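Flocculation protein FLO11 (Saccharomyces cerevisiae, PDB 4UYT) mediates homotypic adhesion between yeast cells through its N-terminal domain, supporting flocculation, invasive growth, pseudohypha formation and biofilm development. Local coordinates at residues N17-F20 / N21-M24. Numbering follows the deposited sequence.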
ATOM      1  N   ASN A  17     -15.681  -4.445  -5.503  1.00 15.71           N
ATOM      2  CA  ASN A  17     -16.956  -4.690  -4.851  1.00 19.16           C
ATOM      3  C   ASN A  17     -16.816  -5.433  -3.518  1.00 18.02           C
ATOM      4  O   ASN A  17     -17.813  -5.643  -2.855  1.00 21.77           O
ATOM      5  CB  ASN A  17     -17.962  -5.282  -5.844  1.00 23.49           C
ATOM      6  CG  ASN A  17     -18.313  -4.280  -6.961  1.00 27.27           C
ATOM      7  OD1 ASN A  17     -18.629  -3.117  -6.691  1.00 36.58           O
ATOM      8  ND2 ASN A  17     -18.197  -4.707  -8.210  1.00 32.89           N
ATOM      9  N   LEU A  18     -15.580  -5.746  -3.085  1.00 15.36           N
ATOM     10  CA  LEU A  18     -15.359  -6.270  -1.730  1.00 14.83           C
ATOM     11  C   LEU A  18     -15.553  -5.150  -0.706  1.00 14.64           C
ATOM     12  O   LEU A  18     -15.264  -3.975  -0.974  1.00 15.58           O
ATOM     13  CB  LEU A  18     -13.963  -6.892  -1.557  1.00 13.89           C
ATOM     14  CG  LEU A  18     -13.743  -8.227  -2.242  1.00 14.00           C
ATOM     15  CD1 LEU A  18     -12.292  -8.656  -2.072  1.00 13.34           C
ATOM     16  CD2 LEU A  18     -14.687  -9.300  -1.735  1.00 16.62           C
ATOM     17  N   ASP A  19     -15.983  -5.528   0.482  1.00 14.89           N
ATOM     18  CA  ASP A  19     -16.025  -4.626   1.613  1.00 14.44           C
ATOM     19  C   ASP A  19     -14.713  -4.750   2.352  1.00 14.23           C
ATOM     20  O   ASP A  19     -14.463  -5.742   3.049  1.00 16.52           O
ATOM     21  CB  ASP A  19     -17.206  -5.040   2.503  1.00 15.97           C
ATOM     22  CG  ASP A  19     -17.350  -4.224   3.776  1.00 17.42           C
ATOM     23  OD1 ASP A  19     -16.511  -3.326   4.018  1.00 17.34           O
ATOM     24  OD2 ASP A  19     -18.313  -4.516   4.540  1.00 22.45           O
ATOM     25  N   PHE A  20     -13.856  -3.744   2.188  1.00 11.79           N
ATOM     26  CA  PHE A  20     -12.561  -3.698   2.895  1.00 11.68           C
ATOM     27  C   PHE A  20     -12.705  -3.088   4.277  1.00 13.04           C
ATOM     28  O   PHE A  20     -11.949  -3.409   5.206  1.00 14.00           O
ATOM     29  CB  PHE A  20     -11.518  -2.929   2.076  1.00 10.75           C
ATOM     30  CG  PHE A  20     -11.243  -3.561   0.747  1.00 10.69           C
ATOM     31  CD1 PHE A  20     -10.354  -4.608   0.634  1.00 10.58           C
ATOM     32  CD2 PHE A  20     -11.901  -3.137  -0.382  1.00 11.09           C
ATOM     33  CE1 PHE A  20     -10.140  -5.233  -0.579  1.00 10.13           C
ATOM     34  CE2 PHE A  20     -11.712  -3.764  -1.585  1.00 10.96           C
ATOM     35  CZ  PHE A  20     -10.837  -4.815  -1.684  1.00 10.51           C
ATOM     36  N   ASN A  21     -13.691  -2.218   4.433  1.00 14.07           N
ATOM     37  CA  ASN A  21     -13.852  -1.506   5.680  1.00 14.59           C
ATOM     38  C   ASN A  21     -14.090  -2.448   6.831  1.00 16.07           C
ATOM     39  O   ASN A  21     -13.582  -2.242   7.933  1.00 16.69           O
ATOM     40  CB  ASN A  21     -14.998  -0.504   5.546  1.00 17.09           C
ATOM     41  CG  ASN A  21     -14.595   0.699   4.717  1.00 20.56           C
ATOM     42  OD1 ASN A  21     -13.397   1.040   4.619  1.00 22.03           O
ATOM     43  ND2 ASN A  21     -15.575   1.355   4.123  1.00 25.37           N
ATOM     44  N   TRP A  22     -14.852  -3.495   6.569  1.00 17.37           N
ATOM     45  CA  TRP A  22     -15.140  -4.485   7.596  1.00 17.85           C
ATOM     46  C   TRP A  22     -13.887  -5.026   8.308  1.00 16.71           C
ATOM     47  O   TRP A  22     -13.861  -5.163   9.528  1.00 17.23           O
ATOM     48  CB  TRP A  22     -15.938  -5.618   6.960  1.00 19.36           C
ATOM     49  CG  TRP A  22     -16.269  -6.756   7.817  1.00 20.74           C
ATOM     50  CD1 TRP A  22     -17.409  -6.910   8.546  1.00 23.38           C
ATOM     51  CD2 TRP A  22     -15.505  -7.955   8.003  1.00 21.86           C
ATOM     52  NE1 TRP A  22     -17.400  -8.119   9.189  1.00 25.72           N
ATOM     53  CE2 TRP A  22     -16.250  -8.789   8.867  1.00 23.70           C
ATOM     54  CE3 TRP A  22     -14.281  -8.416   7.508  1.00 25.43           C
ATOM     55  CZ2 TRP A  22     -15.797 -10.051   9.275  1.00 29.76           C
ATOM     56  CZ3 TRP A  22     -13.829  -9.672   7.909  1.00 30.85           C
ATOM     57  CH2 TRP A  22     -14.588 -10.473   8.788  1.00 33.87           C
ATOM     58  N   HIS A  23     -12.848  -5.309   7.544  1.00 16.14           N
ATOM     59  CA  HIS A  23     -11.655  -5.900   8.115  1.00 15.22           C
ATOM     60  C   HIS A  23     -10.898  -4.967   9.060  1.00 14.66           C
ATOM     61  O   HIS A  23     -10.316  -5.417  10.042  1.00 17.01           O
ATOM     62  CB  HIS A  23     -10.725  -6.386   7.003  1.00 14.24           C
ATOM     63  CG  HIS A  23      -9.580  -7.190   7.502  1.00 15.01           C
ATOM     64  ND1 HIS A  23      -9.697  -8.480   7.974  1.00 18.82           N
ATOM     65  CD2 HIS A  23      -8.285  -6.852   7.659  1.00 12.90           C
ATOM     66  CE1 HIS A  23      -8.505  -8.908   8.360  1.00 16.36           C
ATOM     67  NE2 HIS A  23      -7.634  -7.934   8.172  1.00 18.15           N
ATOM     68  N   MET A  24     -10.898  -3.671   8.765  1.00 14.14           N
ATOM     69  CA  MET A  24     -10.362  -2.681   9.687  1.00 13.29           C
ATOM     70  C   MET A  24     -11.313  -2.460  10.876  1.00 14.35           C
ATOM     71  O   MET A  24     -10.880  -2.472  12.027  1.00 15.65           O
ATOM     72  CB  MET A  24     -10.089  -1.381   8.958  1.00 12.55           C
ATOM     73  CG  MET A  24      -8.856  -1.531   8.069  1.00 12.53           C
ATOM     74  SD  MET A  24      -8.599  -0.253   6.796  1.00 11.86           S
ATOM     75  CE  MET A  24      -9.933  -0.679   5.651  1.00 12.60           C
TER
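Asp19 caps the start of helix 21-25 by accepting the backbone N-H of Trp22, three residues further on, in the manner of a helix N-cap. This short helix follows the loop after strand 12-13 and lies at the surface of the fibronectin type III-like Flo11 domain. The bond from Trp22 N to Asp19 OD1 measures 3.0 Å and is fairly straight, 159° at the hydrogen. Its donor nevertheless stands 48° out of the carboxylate plane. Aspartate suits the place because its short acidic side chain can turn back on the first turn, where backbone N-H groups lack helical acceptors; its negative charge would probably interact favourably with the positive end of the helix dipole. With CG of Asp19 trans to the backbone N, the Asp19 and Trp22 side chains cross at about a right angle, OD2 lying 3.6 Å from Trp22 CB. OD2, the oxygen not used by the cap, has a weak hydrogen bond with His158 ND1. Tryptophan offers a broad flat face on which the His158 ring stacks, so His158 touches both the capping carboxylate and the indole.

The looser part is formed by the rings of Phe20 and His23, which lead away from this contact, toward Ser159 and Asp162 respectively. Phe20 meets the helix with its backbone carbonyl, leaving its ring to reach the loop at Ser159. The tight packing gathers round that carbonyl, beside buried Met24. His23 N gives Phe20 O a weak hydrogen bond of 3.1 Å. A flexible, unbranched methionine fits because its chain can fold back, the bend at chi3 (-71°) bringing the terminal methyl over the face of the Phe20 carbonyl, with Met24 CE 3.4 Å from Phe20 O.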